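Local coordinates for protein WlaRA, TDP-fucose-3,4-ketoisomerase (PDB 5TPV) that belongs to the WxcM-like proteins of the cupin clan and binds thymidine-5'-diphosphate, at residues B[45-57]-B[116-128]. Numbering follows the deposited sequence.
Sequences IRGDHANLNSEFI and EKEYIYDYKYFCE. With TYD (thymidine-5'-diphosphate), chain E.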
ATOM      1  N   ILE B  45     -21.014   1.759  -0.164  1.00 34.20           N
ATOM      2  CA  ILE B  45     -20.792   0.365   0.183  1.00 39.10           C
ATOM      3  C   ILE B  45     -19.809  -0.292  -0.790  1.00 44.31           C
ATOM      4  O   ILE B  45     -19.937  -0.121  -2.000  1.00 41.87           O
ATOM      5  CB  ILE B  45     -22.120  -0.396   0.065  1.00 48.66           C
ATOM      6  CG1 ILE B  45     -23.063   0.051   1.178  1.00 48.81           C
ATOM      7  CG2 ILE B  45     -21.935  -1.906   0.196  1.00 44.02           C
ATOM      8  CD1 ILE B  45     -24.488  -0.387   0.923  1.00 56.35           C
ATOM      9  N   ARG B  46     -18.818  -1.034  -0.287  1.00 35.86           N
ATOM     10  CA  ARG B  46     -17.912  -1.733  -1.200  1.00 38.38           C
ATOM     11  C   ARG B  46     -17.973  -3.203  -0.892  1.00 31.03           C
ATOM     12  O   ARG B  46     -18.549  -3.652   0.099  1.00 34.82           O
ATOM     13  CB  ARG B  46     -16.448  -1.281  -1.079  1.00 38.47           C
ATOM     14  CG  ARG B  46     -16.151   0.225  -1.050  1.00 38.41           C
ATOM     15  CD  ARG B  46     -16.199   0.903  -2.389  1.00 36.41           C
ATOM     16  NE  ARG B  46     -15.451   0.226  -3.455  1.00 33.38           N
ATOM     17  CZ  ARG B  46     -15.009   0.822  -4.558  1.00 29.27           C
ATOM     18  NH1 ARG B  46     -14.380   0.094  -5.459  1.00 33.74           N
ATOM     19  NH2 ARG B  46     -15.212   2.105  -4.814  1.00 34.42           N
ATOM     20  N   GLY B  47     -17.354  -3.948  -1.778  1.00 33.54           N
ATOM     21  CA  GLY B  47     -17.332  -5.390  -1.711  1.00 33.84           C
ATOM     22  C   GLY B  47     -18.561  -5.991  -2.371  1.00 35.21           C
ATOM     23  O   GLY B  47     -18.815  -5.760  -3.550  1.00 33.44           O
ATOM     24  N   ASP B  48     -19.271  -6.829  -1.622  1.00 33.64           N
ATOM     25  CA  ASP B  48     -20.310  -7.697  -2.184  1.00 36.56           C
ATOM     26  C   ASP B  48     -19.758  -8.744  -3.167  1.00 38.77           C
ATOM     27  O   ASP B  48     -20.288  -9.000  -4.267  1.00 41.15           O
ATOM     28  CB  ASP B  48     -21.446  -6.845  -2.782  1.00 38.88           C
ATOM     29  CG  ASP B  48     -22.223  -6.078  -1.724  1.00 42.67           C
ATOM     30  OD1 ASP B  48     -22.637  -6.709  -0.728  1.00 58.41           O
ATOM     31  OD2 ASP B  48     -22.453  -4.855  -1.917  1.00 54.32           O
ATOM     32  N   HIS B  49     -18.678  -9.392  -2.759  1.00 33.02           N
ATOM     33  CA  HIS B  49     -18.174 -10.508  -3.539  1.00 31.87           C
ATOM     34  C   HIS B  49     -17.177 -11.302  -2.714  1.00 29.36           C
ATOM     35  O   HIS B  49     -16.686 -10.849  -1.698  1.00 30.30           O
ATOM     36  CB  HIS B  49     -17.521 -10.029  -4.826  1.00 31.87           C
ATOM     37  CG  HIS B  49     -16.430  -9.024  -4.604  1.00 37.11           C
ATOM     38  ND1 HIS B  49     -15.134  -9.383  -4.296  1.00 41.95           N
ATOM     39  CD2 HIS B  49     -16.448  -7.665  -4.606  1.00 36.46           C
ATOM     40  CE1 HIS B  49     -14.396  -8.289  -4.142  1.00 36.43           C
ATOM     41  NE2 HIS B  49     -15.170  -7.231  -4.337  1.00 36.81           N
ATOM     42  N   ALA B  50     -16.839 -12.468  -3.222  1.00 29.17           N
ATOM     43  CA  ALA B  50     -15.775 -13.289  -2.688  1.00 29.88           C
ATOM     44  C   ALA B  50     -14.825 -13.529  -3.799  1.00 28.81           C
ATOM     45  O   ALA B  50     -15.128 -13.306  -4.998  1.00 31.47           O
ATOM     46  CB  ALA B  50     -16.335 -14.598  -2.161  1.00 37.18           C
ATOM     47  N   ASN B  51     -13.630 -13.932  -3.390  1.00 30.88           N
ATOM     48  CA  ASN B  51     -12.535 -14.130  -4.337  1.00 29.37           C
ATOM     49  C   ASN B  51     -11.963 -15.534  -4.149  1.00 34.08           C
ATOM     50  O   ASN B  51     -11.674 -15.992  -2.997  1.00 35.48           O
ATOM     51  CB  ASN B  51     -11.434 -13.051  -4.196  1.00 32.61           C
ATOM     52  CG  ASN B  51     -11.940 -11.628  -4.455  1.00 36.86           C
ATOM     53  OD1 ASN B  51     -12.726 -11.064  -3.673  1.00 40.47           O
ATOM     54  ND2 ASN B  51     -11.488 -11.038  -5.535  1.00 30.03           N
ATOM     55  N   LEU B  52     -11.857 -16.226  -5.290  1.00 31.90           N
ATOM     56  CA  LEU B  52     -11.449 -17.644  -5.340  1.00 36.13           C
ATOM     57  C   LEU B  52      -9.995 -17.899  -4.925  1.00 37.14           C
ATOM     58  O   LEU B  52      -9.709 -18.850  -4.197  1.00 43.41           O
ATOM     59  CB  LEU B  52     -11.660 -18.199  -6.745  1.00 36.92           C
ATOM     60  CG  LEU B  52     -13.097 -18.500  -7.190  1.00 39.07           C
ATOM     61  CD1 LEU B  52     -13.119 -18.637  -8.698  1.00 33.76           C
ATOM     62  CD2 LEU B  52     -13.596 -19.786  -6.516  1.00 39.58           C
ATOM     63  N   ASN B  53      -9.101 -17.010  -5.335  1.00 41.60           N
ATOM     64  CA  ASN B  53      -7.674 -17.132  -5.009  1.00 42.91           C
ATOM     65  C   ASN B  53      -7.061 -16.162  -4.003  1.00 38.80           C
ATOM     66  O   ASN B  53      -6.100 -16.516  -3.326  1.00 41.97           O
ATOM     67  CB  ASN B  53      -6.907 -17.051  -6.328  1.00 35.83           C
ATOM     68  CG  ASN B  53      -7.507 -17.979  -7.371  1.00 37.65           C
ATOM     69  OD1 ASN B  53      -7.819 -19.127  -7.040  1.00 38.15           O
ATOM     70  ND2 ASN B  53      -7.658 -17.509  -8.610  1.00 38.53           N
ATOM     71  N   SER B  54      -7.517 -14.916  -3.975  1.00 37.36           N
ATOM     72  CA  SER B  54      -6.788 -13.849  -3.304  1.00 32.96           C
ATOM     73  C   SER B  54      -7.080 -13.926  -1.816  1.00 32.54           C
ATOM     74  O   SER B  54      -8.217 -14.134  -1.368  1.00 30.99           O
ATOM     75  CB  SER B  54      -7.227 -12.473  -3.807  1.00 30.16           C
ATOM     76  OG  SER B  54      -7.038 -12.301  -5.205  1.00 31.71           O
ATOM     77  N   GLU B  55      -6.013 -13.673  -1.078  1.00 31.59           N
ATOM     78  CA  GLU B  55      -6.079 -13.248   0.296  1.00 31.61           C
ATOM     79  C   GLU B  55      -5.862 -11.714   0.389  1.00 28.94           C
ATOM     80  O   GLU B  55      -5.347 -11.072  -0.536  1.00 29.64           O
ATOM     81  CB  GLU B  55      -4.982 -14.002   1.048  1.00 37.10           C
ATOM     82  CG  GLU B  55      -5.187 -15.494   1.155  1.00 43.18           C
ATOM     83  CD  GLU B  55      -3.922 -16.200   1.622  1.00 48.66           C
ATOM     84  OE1 GLU B  55      -3.512 -16.047   2.811  1.00 46.41           O
ATOM     85  OE2 GLU B  55      -3.344 -16.904   0.770  1.00 42.27           O
ATOM     86  N   PHE B  56      -6.260 -11.154   1.517  1.00 28.41           N
ATOM     87  CA  PHE B  56      -6.365  -9.704   1.702  1.00 29.58           C
ATOM     88  C   PHE B  56      -5.903  -9.344   3.099  1.00 29.55           C
ATOM     89  O   PHE B  56      -6.124 -10.118   4.019  1.00 29.42           O
ATOM     90  CB  PHE B  56      -7.781  -9.184   1.530  1.00 26.90           C
ATOM     91  CG  PHE B  56      -8.277  -9.356   0.148  1.00 31.01           C
ATOM     92  CD1 PHE B  56      -7.844  -8.517  -0.852  1.00 26.57           C
ATOM     93  CD2 PHE B  56      -9.164 -10.383  -0.169  1.00 38.40           C
ATOM     94  CE1 PHE B  56      -8.217  -8.694  -2.174  1.00 26.12           C
ATOM     95  CE2 PHE B  56      -9.570 -10.564  -1.497  1.00 29.72           C
ATOM     96  CZ  PHE B  56      -9.084  -9.746  -2.489  1.00 30.34           C
ATOM     97  N   ILE B  57      -5.230  -8.196   3.223  1.00 28.74           N
ATOM     98  CA  ILE B  57      -5.281  -7.402   4.469  1.00 26.28           C
ATOM     99  C   ILE B  57      -5.888  -6.004   4.254  1.00 25.34           C
ATOM    100  O   ILE B  57      -5.499  -5.282   3.362  1.00 29.36           O
ATOM    101  CB  ILE B  57      -3.860  -7.251   5.015  1.00 28.27           C
ATOM    102  CG1 ILE B  57      -3.331  -8.594   5.451  1.00 29.89           C
ATOM    103  CG2 ILE B  57      -3.802  -6.395   6.277  1.00 30.45           C
ATOM    104  CD1 ILE B  57      -1.853  -8.572   5.726  1.00 31.38           C
ATOM    105  N   GLU B 116     -10.667 -10.607 -13.036  1.00 30.19           N
ATOM    106  CA  GLU B 116     -12.111 -10.691 -13.060  1.00 41.29           C
ATOM    107  C   GLU B 116     -12.658 -12.124 -12.905  1.00 43.01           C
ATOM    108  O   GLU B 116     -13.717 -12.296 -12.305  1.00 45.98           O
ATOM    109  CB  GLU B 116     -12.631 -10.045 -14.317  1.00 46.10           C
ATOM    110  CG  GLU B 116     -12.328 -10.868 -15.548  1.00 67.66           C
ATOM    111  CD  GLU B 116     -12.603 -10.142 -16.864  1.00 89.34           C
ATOM    112  OE1 GLU B 116     -13.560  -9.331 -16.903  1.00 81.91           O
ATOM    113  OE2 GLU B 116     -11.885 -10.404 -17.865  1.00 78.57           O
ATOM    114  N   LYS B 117     -11.903 -13.140 -13.350  1.00 34.99           N
ATOM    115  CA  LYS B 117     -12.399 -14.502 -13.348  1.00 34.07           C
ATOM    116  C   LYS B 117     -12.262 -15.082 -11.961  1.00 46.80           C
ATOM    117  O   LYS B 117     -12.624 -16.258 -11.769  1.00 43.63           O
ATOM    118  CB  LYS B 117     -11.597 -15.349 -14.343  1.00 37.70           C
ATOM    119  CG  LYS B 117     -11.500 -14.855 -15.787  1.00 43.26           C
ATOM    120  CD  LYS B 117     -12.809 -14.400 -16.408  1.00 53.75           C
ATOM    121  CE  LYS B 117     -12.629 -13.617 -17.718  1.00 61.38           C
ATOM    122  NZ  LYS B 117     -11.604 -14.232 -18.593  1.00 62.61           N
ATOM    123  N   GLU B 118     -11.779 -14.307 -10.977  1.00 33.46           N
ATOM    124  CA  GLU B 118     -11.692 -14.878  -9.653  1.00 32.60           C
ATOM    125  C   GLU B 118     -12.786 -14.472  -8.723  1.00 33.19           C
ATOM    126  O   GLU B 118     -12.850 -14.936  -7.548  1.00 34.30           O
ATOM    127  CB  GLU B 118     -10.314 -14.754  -8.987  1.00 36.43           C
ATOM    128  CG  GLU B 118      -9.952 -13.336  -8.556  1.00 40.77           C
ATOM    129  CD  GLU B 118      -9.372 -13.225  -7.152  1.00 41.68           C
ATOM    130  OE1 GLU B 118      -9.051 -14.269  -6.495  1.00 30.71           O
ATOM    131  OE2 GLU B 118      -9.220 -12.040  -6.742  1.00 39.87           O
ATOM    132  N   TYR B 119     -13.650 -13.637  -9.258  1.00 30.01           N
ATOM    133  CA  TYR B 119     -14.712 -13.044  -8.452  1.00 33.53           C
ATOM    134  C   TYR B 119     -15.968 -13.898  -8.458  1.00 37.99           C
ATOM    135  O   TYR B 119     -16.444 -14.366  -9.510  1.00 39.52           O
ATOM    136  CB  TYR B 119     -15.142 -11.697  -9.066  1.00 37.42           C
ATOM    137  CG  TYR B 119     -14.288 -10.501  -8.749  1.00 35.57           C
ATOM    138  CD1 TYR B 119     -13.021 -10.333  -9.312  1.00 38.81           C
ATOM    139  CD2 TYR B 119     -14.738  -9.535  -7.887  1.00 33.58           C
ATOM    140  CE1 TYR B 119     -12.260  -9.216  -9.036  1.00 36.16           C
ATOM    141  CE2 TYR B 119     -13.997  -8.401  -7.606  1.00 34.55           C
ATOM    142  CZ  TYR B 119     -12.756  -8.236  -8.189  1.00 38.78           C
ATOM    143  OH  TYR B 119     -12.065  -7.080  -7.920  1.00 39.91           O
ATOM    144  N   ILE B 120     -16.548 -14.019  -7.281  1.00 36.73           N
ATOM    145  CA  ILE B 120     -17.886 -14.528  -7.157  1.00 37.71           C
ATOM    146  C   ILE B 120     -18.772 -13.426  -6.606  1.00 39.17           C
ATOM    147  O   ILE B 120     -18.623 -13.032  -5.454  1.00 32.37           O
ATOM    148  CB  ILE B 120     -17.892 -15.735  -6.228  1.00 39.41           C
ATOM    149  CG1 ILE B 120     -16.888 -16.743  -6.755  1.00 39.16           C
ATOM    150  CG2 ILE B 120     -19.299 -16.324  -6.155  1.00 46.59           C
ATOM    151  CD1 ILE B 120     -16.524 -17.729  -5.688  1.00 55.80           C
ATOM    152  N   TYR B 121     -19.671 -12.949  -7.467  1.00 37.19           N
ATOM    153  CA  TYR B 121     -20.606 -11.884  -7.143  1.00 39.48           C
ATOM    154  C   TYR B 121     -21.980 -12.384  -6.709  1.00 41.76           C
ATOM    155  O   TYR B 121     -22.815 -11.606  -6.236  1.00 40.75           O
ATOM    156  CB  TYR B 121     -20.812 -11.018  -8.381  1.00 42.32           C
ATOM    157  CG  TYR B 121     -19.626 -10.145  -8.733  1.00 45.23           C
ATOM    158  CD1 TYR B 121     -19.319  -9.036  -7.958  1.00 45.35           C
ATOM    159  CD2 TYR B 121     -18.857 -10.367  -9.880  1.00 47.03           C
ATOM    160  CE1 TYR B 121     -18.271  -8.171  -8.301  1.00 50.03           C
ATOM    161  CE2 TYR B 121     -17.799  -9.511 -10.231  1.00 45.69           C
ATOM    162  CZ  TYR B 121     -17.498  -8.414  -9.441  1.00 48.68           C
ATOM    163  OH  TYR B 121     -16.428  -7.549  -9.742  1.00 56.22           O
ATOM    164  N   ASP B 122     -22.223 -13.677  -6.851  1.00 38.92           N
ATOM    165  CA  ASP B 122     -23.505 -14.208  -6.431  1.00 45.73           C
ATOM    166  C   ASP B 122     -23.409 -15.046  -5.171  1.00 40.88           C
ATOM    167  O   ASP B 122     -22.891 -16.168  -5.196  1.00 42.66           O
ATOM    168  CB  ASP B 122     -24.113 -15.062  -7.546  1.00 52.75           C
ATOM    169  CG  ASP B 122     -25.608 -15.363  -7.325  1.00 60.69           C
ATOM    170  OD1 ASP B 122     -26.351 -15.209  -8.319  1.00 61.74           O
ATOM    171  OD2 ASP B 122     -26.030 -15.767  -6.205  1.00 53.09           O
ATOM    172  N   TYR B 123     -23.974 -14.520  -4.093  1.00 45.66           N
ATOM    173  CA  TYR B 123     -23.853 -15.137  -2.779  1.00 51.78           C
ATOM    174  C   TYR B 123     -24.316 -16.590  -2.741  1.00 42.47           C
ATOM    175  O   TYR B 123     -23.671 -17.447  -2.157  1.00 51.00           O
ATOM    176  CB  TYR B 123     -24.595 -14.296  -1.747  1.00 48.76           C
ATOM    177  CG  TYR B 123     -24.453 -14.847  -0.368  1.00 51.82           C
ATOM    178  CD1 TYR B 123     -23.257 -14.700   0.316  1.00 51.59           C
ATOM    179  CD2 TYR B 123     -25.514 -15.516   0.261  1.00 51.30           C
ATOM    180  CE1 TYR B 123     -23.104 -15.214   1.580  1.00 45.08           C
ATOM    181  CE2 TYR B 123     -25.371 -16.058   1.527  1.00 44.48           C
ATOM    182  CZ  TYR B 123     -24.167 -15.889   2.195  1.00 52.76           C
ATOM    183  OH  TYR B 123     -24.006 -16.374   3.481  1.00 43.49           O
ATOM    184  N   LYS B 124     -25.436 -16.853  -3.383  1.00 52.23           N
ATOM    185  CA  LYS B 124     -26.014 -18.192  -3.462  1.00 56.86           C
ATOM    186  C   LYS B 124     -24.968 -19.182  -3.978  1.00 48.01           C
ATOM    187  O   LYS B 124     -24.674 -20.183  -3.322  1.00 42.97           O
ATOM    188  CB  LYS B 124     -27.270 -18.230  -4.376  1.00 74.73           C
ATOM    189  CG  LYS B 124     -28.250 -17.042  -4.351  1.00 90.48           C
ATOM    190  CD  LYS B 124     -29.297 -17.114  -3.242  1.00101.65           C
ATOM    191  CE  LYS B 124     -30.417 -18.097  -3.570  1.00105.66           C
ATOM    192  NZ  LYS B 124     -30.870 -18.860  -2.371  1.00102.36           N
ATOM    193  N   TYR B 125     -24.385 -18.891  -5.140  1.00 42.13           N
ATOM    194  CA  TYR B 125     -23.299 -19.719  -5.674  1.00 45.53           C
ATOM    195  C   TYR B 125     -21.983 -19.660  -4.874  1.00 49.40           C
ATOM    196  O   TYR B 125     -21.247 -20.654  -4.824  1.00 48.19           O
ATOM    197  CB  TYR B 125     -23.066 -19.395  -7.159  1.00 49.71           C
ATOM    198  CG  TYR B 125     -24.363 -19.630  -7.898  1.00 54.16           C
ATOM    199  CD1 TYR B 125     -24.929 -20.913  -7.907  1.00 53.07           C
ATOM    200  CD2 TYR B 125     -25.075 -18.568  -8.471  1.00 58.54           C
ATOM    201  CE1 TYR B 125     -26.142 -21.144  -8.510  1.00 65.44           C
ATOM    202  CE2 TYR B 125     -26.294 -18.789  -9.084  1.00 68.53           C
ATOM    203  CZ  TYR B 125     -26.806 -20.082  -9.092  1.00 70.23           C
ATOM    204  OH  TYR B 125     -27.998 -20.350  -9.679  1.00 63.76           O
ATOM    205  N   PHE B 126     -21.707 -18.530  -4.224  1.00 40.65           N
ATOM    206  CA  PHE B 126     -20.614 -18.505  -3.226  1.00 42.72           C
ATOM    207  C   PHE B 126     -20.797 -19.623  -2.194  1.00 40.31           C
ATOM    208  O   PHE B 126     -19.854 -20.394  -1.938  1.00 39.01           O
ATOM    209  CB  PHE B 126     -20.430 -17.130  -2.531  1.00 36.21           C
ATOM    210  CG  PHE B 126     -19.531 -17.192  -1.311  1.00 38.97           C
ATOM    211  CD1 PHE B 126     -18.181 -17.449  -1.451  1.00 38.16           C
ATOM    212  CD2 PHE B 126     -20.063 -17.124  -0.030  1.00 34.87           C
ATOM    213  CE1 PHE B 126     -17.349 -17.554  -0.349  1.00 35.25           C
ATOM    214  CE2 PHE B 126     -19.245 -17.223   1.073  1.00 33.61           C
ATOM    215  CZ  PHE B 126     -17.878 -17.402   0.909  1.00 33.12           C
ATOM    216  N   CYS B 127     -21.995 -19.697  -1.612  1.00 38.56           N
ATOM    217  CA  CYS B 127     -22.278 -20.707  -0.571  1.00 46.99           C
ATOM    218  C   CYS B 127     -22.141 -22.125  -1.126  1.00 43.18           C
ATOM    219  O   CYS B 127     -21.549 -22.993  -0.496  1.00 42.86           O
ATOM    220  CB  CYS B 127     -23.649 -20.513   0.089  1.00 48.04           C
ATOM    221  SG  CYS B 127     -23.888 -18.996   1.050  1.00 50.29           S
ATOM    222  N   GLU B 128     -22.610 -22.339  -2.344  1.00 48.92           N
ATOM    223  CA  GLU B 128     -22.519 -23.660  -2.992  1.00 50.87           C
ATOM    224  C   GLU B 128     -21.053 -24.028  -3.228  1.00 55.02           C
ATOM    225  O   GLU B 128     -20.614 -25.133  -2.849  1.00 48.53           O
ATOM    226  CB  GLU B 128     -23.309 -23.623  -4.318  1.00 61.09           C
ATOM    227  CG  GLU B 128     -23.945 -24.919  -4.812  1.00 80.63           C
ATOM    228  CD  GLU B 128     -24.887 -24.690  -5.994  1.00 93.72           C
ATOM    229  OE1 GLU B 128     -24.408 -24.525  -7.152  1.00 78.98           O
ATOM    230  OE2 GLU B 128     -26.121 -24.663  -5.755  1.00 95.25           O
TER
HETATM  231  PA  TYD E 201     -14.556  -4.579  -7.060  1.00 35.99           P
HETATM  232  O1A TYD E 201     -15.517  -5.278  -7.991  1.00 38.67           O
HETATM  233  O2A TYD E 201     -13.584  -5.386  -6.234  1.00 39.31           O
HETATM  234  O3A TYD E 201     -15.410  -3.645  -6.064  1.00 32.16           O
HETATM  235  PB  TYD E 201     -14.910  -3.386  -4.556  1.00 35.58           P
HETATM  236  O1B TYD E 201     -16.059  -2.648  -3.913  1.00 35.74           O
HETATM  237  O2B TYD E 201     -14.674  -4.773  -4.007  1.00 33.09           O
HETATM  238  O3B TYD E 201     -13.657  -2.561  -4.725  1.00 37.25           O
HETATM  239  O5' TYD E 201     -13.717  -3.504  -7.916  1.00 36.29           O
HETATM  240  C5' TYD E 201     -14.336  -2.306  -8.381  1.00 37.52           C
HETATM  241  C4' TYD E 201     -14.179  -2.206  -9.893  1.00 34.81           C
HETATM  242  O4' TYD E 201     -12.865  -1.743 -10.213  1.00 34.20           O
HETATM  243  C3' TYD E 201     -14.368  -3.560 -10.557  1.00 34.64           C
HETATM  244  O3' TYD E 201     -15.462  -3.506 -11.478  1.00 37.53           O
HETATM  245  C2' TYD E 201     -13.079  -3.860 -11.298  1.00 31.65           C
HETATM  246  C1' TYD E 201     -12.163  -2.670 -11.046  1.00 31.71           C
HETATM  247  N1  TYD E 201     -10.946  -3.119 -10.369  1.00 30.56           N
HETATM  248  C2  TYD E 201      -9.742  -3.229 -11.101  1.00 34.93           C
HETATM  249  O2  TYD E 201      -9.735  -2.940 -12.317  1.00 34.14           O
HETATM  250  N3  TYD E 201      -8.606  -3.637 -10.517  1.00 32.84           N
HETATM  251  C4  TYD E 201      -8.581  -3.953  -9.219  1.00 32.93           C
HETATM  252  O4  TYD E 201      -7.520  -4.332  -8.679  1.00 32.21           O
HETATM  253  C5  TYD E 201      -9.832  -3.845  -8.429  1.00 32.70           C
HETATM  254  C5M TYD E 201      -9.845  -4.193  -6.963  1.00 33.79           C
HETATM  255  C6  TYD E 201     -10.988  -3.420  -9.066  1.00 31.58           C
HETATM  256  O   HOH W   1     -22.574  -8.932  -5.590  1.00 43.75           O
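Glu118 sends its carboxylate into the bend at the end of strand 46-51, where Asn51, Asn53 and Ser54 supply four donors. Glu118 OE1 accepts from the backbone N of Asn53 (3.0 Å) and, through its syn lone pair, from that of Ser54. Ser54 OG, also hydrogen-bonded to Thr112 OG1, and Asn51 ND2 reach Glu118 OE2 from opposite faces of the carboxylate, the serine at 2.7 Å. A chi1 of 71° and a bend at chi2 bring the group to the loop; glutamate offers two oxygens, each accepting two donors, on a chain long enough to reach across. The Asn51 amide also lies over one face of the Tyr119 ring, while Tyr119 CE2 sits 3.5 Å from His49 CE1, above the imidazole. Both rings meet the thymidine-5'-diphosphate: His49 NE2 donates to O2B and Tyr119 OH to O2A, as befits polar aromatics lining a diphosphate pocket. On the face carrying Ala50 and Ile120 the packing is apolar and tight, the small Ala50 CB letting Phe126 CD1 approach to 3.5 Å. Looser is the solvent side, where Tyr121 CD1 touches His49 CB, its hydroxyl end near ligand O1A, and a water links Asp48 O with Tyr121 O. Ala50 and Ile120 form an antiparallel hydrogen-bonded pair, adding strand 119-120 at the sheet margin beside 46-51, whose other neighbour is strand 94-98; helix 123-136 follows, with Phe126 packed on Met92.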